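Protein DOA1 (Saccharomyces cerevisiae, PDB 3ODT) binds ubiquitin through its WD40 beta-propeller domain and probably helps to regulate the turnover of F-box proteins. Local coordinates at residues Y8-L14 with L288-Q294; D28-V32 with C274-G278. All blocks are in the same frame, centred on the assembly; numbering follows the deposited sequence.

Contact 1 of 2, residues Y8-L14 with L288-Q294; sequences YQLSATL and LVRIFSQ
Tyr8 lays its ring against Gln294, whose CG stands over the ring centre, 3.5 Å from the Tyr8 centroid and 10° off the normal. The amide follows the same face: its plane lies 4° from that of the ring, a flat stack rather than a bond between polar ends. Those ends have partners outside the two segments, Gly278 for the Tyr8 hydroxyl and Thr6 O for Gln294 NE2. At Gln9 the strand pairing begins, with Gln9 N reaching Ser293 O at 2.9 Å and Ser293 N returning the bond to Gln9 O. Leu10 turns its CG anti to the backbone N (chi1 -179°), which brings CD1 over one face of the Phe292 ring, 4.2 Å from its centroid in a CH-pi contact; the same methyl also meets the CB of Arg290. Next comes a classic beta bulge: Ser11 N (2.7 Å) and Ala12 N (3.2 Å) both donate to Ile291 O, so the register slips by one residue. The ladder is the one that closes a WD40 propeller in Velcro fashion, the N-terminal strand 9-14 forming the outer edge of a four-stranded blade whose other strands, 269-274, 280-284 and 289-293, come from the C-terminal end. Beyond the bulge, Ala12 O receives Ile291 N, and Thr13 rests CG2 near both methyl carbons of Leu288. Leu14 exchanges backbone bonds with Val289, and their CB atoms come within 3.8 Å. Leu14 CD2 reaches Ile291 CD1 at 4.1 Å, on the face that Trp50 of the next blade covers.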
ATOM      1  N   TYR A   8      11.922   2.382 -16.537  1.00  9.40           N
ATOM      2  CA  TYR A   8      12.204   3.201 -15.374  1.00  7.67           C
ATOM      3  C   TYR A   8      13.656   3.013 -14.968  1.00  8.33           C
ATOM      4  O   TYR A   8      14.196   1.901 -15.043  1.00 10.43           O
ATOM      5  CB  TYR A   8      11.333   2.722 -14.217  1.00  8.85           C
ATOM      6  CG  TYR A   8       9.925   3.236 -14.234  1.00  9.03           C
ATOM      7  CD1 TYR A   8       8.950   2.619 -14.991  1.00 12.12           C
ATOM      8  CD2 TYR A   8       9.573   4.342 -13.473  1.00  7.98           C
ATOM      9  CE1 TYR A   8       7.643   3.096 -14.997  1.00 15.08           C
ATOM     10  CE2 TYR A   8       8.262   4.845 -13.485  1.00  9.51           C
ATOM     11  CZ  TYR A   8       7.311   4.211 -14.250  1.00 10.31           C
ATOM     12  OH  TYR A   8       6.028   4.685 -14.224  1.00 11.60           O
ATOM     13  N   GLN A   9      14.272   4.088 -14.505  1.00  8.36           N
ATOM     14  CA  GLN A   9      15.603   4.001 -13.942  1.00  9.14           C
ATOM     15  C   GLN A   9      15.665   4.731 -12.616  1.00  9.10           C
ATOM     16  O   GLN A   9      14.811   5.544 -12.315  1.00  9.17           O
ATOM     17  CB  GLN A   9      16.652   4.544 -14.940  1.00 12.98           C
ATOM     18  CG  GLN A   9      16.510   3.845 -16.299  1.00 18.40           C
ATOM     19  CD  GLN A   9      17.718   3.942 -17.226  1.00 35.17           C
ATOM     20  OE1 GLN A   9      17.620   3.615 -18.423  1.00 42.74           O
ATOM     21  NE2 GLN A   9      18.848   4.374 -16.695  1.00 40.13           N
ATOM     22  N   LEU A  10      16.656   4.401 -11.807  1.00  9.70           N
ATOM     23  CA  LEU A  10      16.746   4.965 -10.473  1.00 11.03           C
ATOM     24  C   LEU A  10      16.886   6.483 -10.591  1.00 10.16           C
ATOM     25  O   LEU A  10      17.732   6.992 -11.338  1.00 11.48           O
ATOM     26  CB  LEU A  10      17.944   4.379  -9.722  1.00 11.10           C
ATOM     27  CG  LEU A  10      18.180   4.852  -8.286  1.00 12.48           C
ATOM     28  CD1 LEU A  10      17.061   4.364  -7.413  1.00 12.41           C
ATOM     29  CD2 LEU A  10      19.512   4.353  -7.776  1.00 18.10           C
ATOM     30  N   SER A  11      16.020   7.171  -9.846  1.00 10.42           N
ATOM     31  CA  SER A  11      16.077   8.627  -9.695  1.00  9.60           C
ATOM     32  C   SER A  11      16.760   9.081  -8.417  1.00  9.06           C
ATOM     33  O   SER A  11      17.553  10.025  -8.433  1.00 12.53           O
ATOM     34  CB  SER A  11      14.654   9.192  -9.694  1.00  9.66           C
ATOM     35  OG  SER A  11      14.673  10.609  -9.584  1.00 11.21           O
ATOM     36  N   ALA A  12      16.448   8.433  -7.301  1.00 10.19           N
ATOM     37  CA  ALA A  12      17.033   8.816  -6.019  1.00 10.37           C
ATOM     38  C   ALA A  12      16.966   7.663  -5.040  1.00  8.28           C
ATOM     39  O   ALA A  12      16.055   6.839  -5.069  1.00 10.13           O
ATOM     40  CB  ALA A  12      16.310   9.988  -5.441  1.00 14.39           C
ATOM     41  N   THR A  13      17.953   7.656  -4.168  1.00 11.14           N
ATOM     42  CA  THR A  13      18.048   6.758  -3.047  1.00 11.11           C
ATOM     43  C   THR A  13      17.944   7.580  -1.766  1.00 10.45           C
ATOM     44  O   THR A  13      18.721   8.511  -1.533  1.00 12.40           O
ATOM     45  CB  THR A  13      19.364   5.998  -3.081  1.00 12.68           C
ATOM     46  OG1 THR A  13      19.468   5.326  -4.334  1.00 14.99           O
ATOM     47  CG2 THR A  13      19.398   4.987  -1.964  1.00 13.57           C
ATOM     48  N   LEU A  14      16.947   7.244  -0.967  1.00  9.50           N
ATOM     49  CA  LEU A  14      16.575   7.986   0.210  1.00  9.53           C
ATOM     50  C   LEU A  14      16.952   7.149   1.438  1.00 10.20           C
ATOM     51  O   LEU A  14      16.257   6.198   1.817  1.00  8.79           O
ATOM     52  CB  LEU A  14      15.084   8.271   0.187  1.00  9.23           C
ATOM     53  CG  LEU A  14      14.619   9.469  -0.684  1.00 11.19           C
ATOM     54  CD1 LEU A  14      15.240   9.473  -2.088  1.00 14.93           C
ATOM     55  CD2 LEU A  14      13.101   9.475  -0.800  1.00 14.08           C
ATOM     56  N   LEU A 288      16.052   1.204   2.765  1.00  7.50           N
ATOM     57  CA  LEU A 288      16.029   2.309   1.837  1.00 10.01           C
ATOM     58  C   LEU A 288      14.639   2.553   1.242  1.00  7.53           C
ATOM     59  O   LEU A 288      13.855   1.619   1.024  1.00  7.76           O
ATOM     60  CB  LEU A 288      16.996   2.040   0.678  1.00 10.62           C
ATOM     61  CG  LEU A 288      18.464   2.013   1.057  1.00  9.62           C
ATOM     62  CD1 LEU A 288      19.277   1.571  -0.123  1.00 11.91           C
ATOM     63  CD2 LEU A 288      18.901   3.385   1.616  1.00 12.15           C
ATOM     64  N   VAL A 289      14.402   3.815   0.944  1.00  7.16           N
ATOM     65  CA  VAL A 289      13.369   4.223   0.007  1.00  7.79           C
ATOM     66  C   VAL A 289      14.083   4.554  -1.312  1.00  8.14           C
ATOM     67  O   VAL A 289      15.160   5.164  -1.313  1.00  9.57           O
ATOM     68  CB  VAL A 289      12.612   5.453   0.551  1.00  8.01           C
ATOM     69  CG1 VAL A 289      11.624   5.933  -0.473  1.00  9.77           C
ATOM     70  CG2 VAL A 289      11.911   5.145   1.884  1.00 10.40           C
ATOM     71  N   ARG A 290      13.492   4.150  -2.429  1.00  8.79           N
ATOM     72  CA  ARG A 290      14.018   4.531  -3.747  1.00  7.14           C
ATOM     73  C   ARG A 290      12.910   5.143  -4.590  1.00  5.43           C
ATOM     74  O   ARG A 290      11.737   4.856  -4.389  1.00  7.79           O
ATOM     75  CB  ARG A 290      14.595   3.312  -4.473  1.00  7.95           C
ATOM     76  CG  ARG A 290      15.851   2.709  -3.853  1.00  8.68           C
ATOM     77  CD  ARG A 290      16.190   1.468  -4.642  1.00  9.96           C
ATOM     78  NE  ARG A 290      17.450   0.849  -4.248  1.00 11.17           N
ATOM     79  CZ  ARG A 290      17.607   0.009  -3.224  1.00 11.42           C
ATOM     80  NH1 ARG A 290      16.593  -0.273  -2.408  1.00 10.83           N
ATOM     81  NH2 ARG A 290      18.793  -0.545  -3.005  1.00 12.72           N
ATOM     82  N   ILE A 291      13.289   6.047  -5.489  1.00  7.04           N
ATOM     83  CA  ILE A 291      12.364   6.608  -6.456  1.00  7.01           C
ATOM     84  C   ILE A 291      12.905   6.262  -7.825  1.00  7.36           C
ATOM     85  O   ILE A 291      14.109   6.411  -8.064  1.00  8.06           O
ATOM     86  CB  ILE A 291      12.238   8.112  -6.289  1.00 10.78           C
ATOM     87  CG1 ILE A 291      11.699   8.419  -4.886  1.00 13.75           C
ATOM     88  CG2 ILE A 291      11.339   8.686  -7.338  1.00  9.20           C
ATOM     89  CD1 ILE A 291      11.657   9.837  -4.604  1.00 16.34           C
ATOM     90  N   PHE A 292      12.046   5.713  -8.666  1.00  6.20           N
ATOM     91  CA  PHE A 292      12.370   5.411 -10.061  1.00  6.42           C
ATOM     92  C   PHE A 292      11.542   6.292 -10.991  1.00  7.12           C
ATOM     93  O   PHE A 292      10.416   6.622 -10.666  1.00  7.45           O
ATOM     94  CB  PHE A 292      12.063   3.931 -10.353  1.00  8.12           C
ATOM     95  CG  PHE A 292      13.032   2.994  -9.714  1.00  9.12           C
ATOM     96  CD1 PHE A 292      12.872   2.618  -8.395  1.00  9.81           C
ATOM     97  CD2 PHE A 292      14.108   2.507 -10.424  1.00  9.32           C
ATOM     98  CE1 PHE A 292      13.785   1.774  -7.789  1.00 11.49           C
ATOM     99  CE2 PHE A 292      15.031   1.670  -9.815  1.00 10.16           C
ATOM    100  CZ  PHE A 292      14.871   1.311  -8.506  1.00 10.24           C
ATOM    101  N   SER A 293      12.101   6.634 -12.154  1.00  7.77           N
ATOM    102  CA  SER A 293      11.435   7.481 -13.112  1.00  8.95           C
ATOM    103  C   SER A 293      11.698   7.033 -14.536  1.00  9.54           C
ATOM    104  O   SER A 293      12.761   6.495 -14.845  1.00  9.32           O
ATOM    105  CB  SER A 293      11.908   8.921 -12.937  1.00  9.37           C
ATOM    106  OG  SER A 293      11.161   9.805 -13.755  1.00  9.76           O
ATOM    107  N   GLN A 294      10.714   7.267 -15.396  1.00 10.33           N
ATOM    108  CA  GLN A 294      10.894   7.104 -16.832  1.00 10.32           C
ATOM    109  C   GLN A 294      11.537   8.343 -17.449  1.00 10.96           C
ATOM    110  O   GLN A 294      11.976   8.303 -18.604  1.00 15.05           O
ATOM    111  CB  GLN A 294       9.548   6.834 -17.495  1.00 11.68           C
ATOM    112  CG  GLN A 294       9.005   5.465 -17.194  1.00 11.92           C
ATOM    113  CD  GLN A 294       7.707   5.218 -17.890  1.00 13.38           C
ATOM    114  OE1 GLN A 294       6.740   5.949 -17.670  1.00 17.60           O
ATOM    115  NE2 GLN A 294       7.666   4.200 -18.767  1.00 16.32           N
TER

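Contact 2 of 2, residues D28-V32 with C274-G278; sequences DDSKV and CMSNG
Asp29 meets the 274-278 turn with its carboxylate, and no residue of either segment has more surface buried here. Its OD1 accepts a hydrogen bond from Ser276 OG at 2.8 Å, met on the syn side and 18° out of the carboxylate plane. Ser276 can deliver the hydroxyl because its OG sits between the backbone N and the carbonyl carbon. Asn277 lies beside the same carboxylate: the amide is stacked on it with planes 17° apart, the two side chains run past each other in opposite directions, and Asn277 ND2 comes to 3.7 Å from Asp29 CG. This is stacking without a bond across the interface; Asn277 OD1 accepts instead from Asp279 N.

Met275, a selenomethionine deposited in two conformers, supplies the apolar half in the conformer described here. Its SE lies 3.7 Å from Asp29 O, while Met275 CG lies 3.8 Å from Asp29 OD1. A bend at the last torsion (chi3 -92°) carries CE inward to Val32 CG1, 4.0 Å away, where the two side chains cross at about a right angle. Ile281 touches both Val32 and Met275, which extends this apolar patch into strand 280-284.

Behind Asp29, Asp28 OD1 accepts from both Ser30 N and Ser30 OG, the former bond defining an Asx turn that braces the type I turn from Asp28 to Lys31. A second type I turn runs from Met275 to Gly278. Such packing of one strand-connecting turn against its counterpart in the adjacent four-stranded sheet is characteristic of neighbouring blades in a WD40 beta-propeller.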
ATOM      1  N   ASP A  28       3.016  14.415  -2.779  1.00  7.58           N
ATOM      2  CA  ASP A  28       2.905  15.085  -4.073  1.00  7.39           C
ATOM      3  C   ASP A  28       4.174  14.802  -4.871  1.00  7.39           C
ATOM      4  O   ASP A  28       5.008  14.015  -4.419  1.00  8.09           O
ATOM      5  CB  ASP A  28       2.578  16.569  -3.942  1.00  9.70           C
ATOM      6  CG  ASP A  28       3.649  17.369  -3.225  1.00 12.91           C
ATOM      7  OD1 ASP A  28       4.854  17.156  -3.432  1.00 11.52           O
ATOM      8  OD2 ASP A  28       3.269  18.279  -2.457  1.00 14.35           O
ATOM      9  N   ASP A  29       4.347  15.415  -6.039  1.00  6.92           N
ATOM     10  CA  ASP A  29       5.508  15.102  -6.855  1.00  7.00           C
ATOM     11  C   ASP A  29       6.842  15.524  -6.214  1.00  8.36           C
ATOM     12  O   ASP A  29       7.908  15.146  -6.690  1.00 10.89           O
ATOM     13  CB  ASP A  29       5.399  15.770  -8.204  1.00  8.84           C
ATOM     14  CG  ASP A  29       4.294  15.216  -9.053  1.00  8.12           C
ATOM     15  OD1 ASP A  29       3.703  14.147  -8.765  1.00 10.03           O
ATOM     16  OD2 ASP A  29       3.982  15.894 -10.049  1.00  9.13           O
ATOM     17  N   SER A  30       6.781  16.311  -5.150  1.00  8.45           N
ATOM     18  CA  SER A  30       7.982  16.743  -4.440  1.00  7.06           C
ATOM     19  C   SER A  30       8.060  16.231  -2.994  1.00  6.30           C
ATOM     20  O   SER A  30       8.943  16.638  -2.239  1.00  8.73           O
ATOM     21  CB  SER A  30       8.113  18.273  -4.422  1.00  9.64           C
ATOM     22  OG  SER A  30       7.101  18.884  -3.613  1.00 14.78           O
ATOM     23  N   LYS A  31       7.146  15.357  -2.616  1.00  7.59           N
ATOM     24  CA  LYS A  31       7.113  14.901  -1.239  1.00  7.60           C
ATOM     25  C   LYS A  31       6.646  13.454  -1.191  1.00  8.30           C
ATOM     26  O   LYS A  31       5.597  13.116  -1.750  1.00  6.91           O
ATOM     27  CB  LYS A  31       6.125  15.733  -0.405  1.00 10.51           C
ATOM     28  CG  LYS A  31       6.542  17.162  -0.119  1.00 14.34           C
ATOM     29  CD  LYS A  31       5.598  17.867   0.878  1.00 22.15           C
ATOM     30  CE  LYS A  31       6.126  19.242   1.295  1.00 26.60           C
ATOM     31  NZ  LYS A  31       6.392  20.110   0.134  1.00 40.07           N
ATOM     32  N   VAL A  32       7.393  12.626  -0.468  1.00  7.11           N
ATOM     33  CA  VAL A  32       6.991  11.258  -0.228  1.00  7.51           C
ATOM     34  C   VAL A  32       7.187  10.946   1.253  1.00  6.98           C
ATOM     35  O   VAL A  32       8.004  11.578   1.948  1.00  7.01           O
ATOM     36  CB  VAL A  32       7.730  10.247  -1.115  1.00 10.49           C
ATOM     37  CG1 VAL A  32       7.598  10.614  -2.610  1.00 12.96           C
ATOM     38  CG2 VAL A  32       9.178  10.102  -0.732  1.00 11.71           C
ATOM     39  N   CYS A 274       2.843   5.158  -6.354  0.54  8.06           N
ATOM     40  CA  CYS A 274       2.990   5.907  -7.604  0.54  9.43           C
ATOM     41  C   CYS A 274       2.692   7.408  -7.424  0.54 11.74           C
ATOM     42  O   CYS A 274       1.608   7.796  -6.975  0.54 14.83           O
ATOM     43  CB  CYS A 274       2.047   5.324  -8.680  0.54 13.11           C
ATOM     44  SG  CYS A 274       2.318   3.532  -9.053  0.54 10.71           S
HETATM   45  N   MSE A 275       3.669   8.246  -7.761  0.54  9.77           N
HETATM   46  CA  MSE A 275       3.445   9.670  -7.902  0.54  8.76           C
HETATM   47  C   MSE A 275       2.499   9.951  -9.051  0.54  9.67           C
HETATM   48  O   MSE A 275       2.342   9.130  -9.970  0.54  6.57           O
HETATM   49  CB  MSE A 275       4.754  10.401  -8.182  0.54 10.14           C
HETATM   50  CG  MSE A 275       5.312  11.150  -7.016  0.54 30.01           C
HETATM   51 SE   MSE A 275       7.134  11.630  -7.406  0.54 15.61          SE
HETATM   52  CE  MSE A 275       7.864  10.041  -6.599  0.54  6.41           C
ATOM     53  N   SER A 276       1.892  11.130  -9.028  1.00  8.76           N
ATOM     54  CA  SER A 276       1.027  11.525 -10.132  1.00  7.08           C
ATOM     55  C   SER A 276       1.748  11.644 -11.453  1.00  5.85           C
ATOM     56  O   SER A 276       1.105  11.550 -12.504  1.00  8.36           O
ATOM     57  CB  SER A 276       0.329  12.852  -9.810  1.00 11.19           C
ATOM     58  OG  SER A 276       1.179  13.973  -9.989  1.00  9.01           O
ATOM     59  N   ASN A 277       3.074  11.878 -11.405  1.00  7.86           N
ATOM     60  CA  ASN A 277       3.862  12.065 -12.614  1.00  8.07           C
ATOM     61  C   ASN A 277       4.386  10.741 -13.166  1.00  7.82           C
ATOM     62  O   ASN A 277       5.179  10.716 -14.102  1.00 10.84           O
ATOM     63  CB  ASN A 277       5.003  13.048 -12.377  1.00 11.16           C
ATOM     64  CG  ASN A 277       6.001  12.554 -11.356  1.00 10.23           C
ATOM     65  OD1 ASN A 277       5.968  11.418 -10.917  1.00  8.66           O
ATOM     66  ND2 ASN A 277       6.877  13.433 -10.956  1.00  8.66           N
ATOM     67  N   GLY A 278       3.956   9.646 -12.547  1.00  8.26           N
ATOM     68  CA  GLY A 278       4.349   8.322 -12.963  1.00  8.10           C
ATOM     69  C   GLY A 278       5.553   7.727 -12.231  1.00  8.60           C
ATOM     70  O   GLY A 278       5.835   6.554 -12.391  1.00  8.55           O
TER

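Overall arrangement
The centres of contacts 1 and 2 lie 12 Å apart, on the same side of the chain's centre, and contact 2 is nested within the chain loop that contact 1 closes. Contact 1 completes a blade by pairing the chain's first strand with its last, whereas contact 2 joins that blade to the following one, built of the four strands between residues 21 and 57. They touch directly: Tyr8 OH and Gly278 O are 2.6 Å apart, a probable hydrogen bond, Ile291 CG2 packs on Met275 CE at 3.8 Å in the conformer modelled here, and Leu14 CD2 meets Val32 CG2 at 4.0 Å. A calcium ion is bound by Asp20, Ser285 and Asn287, the last immediately preceding the 288-294 segment.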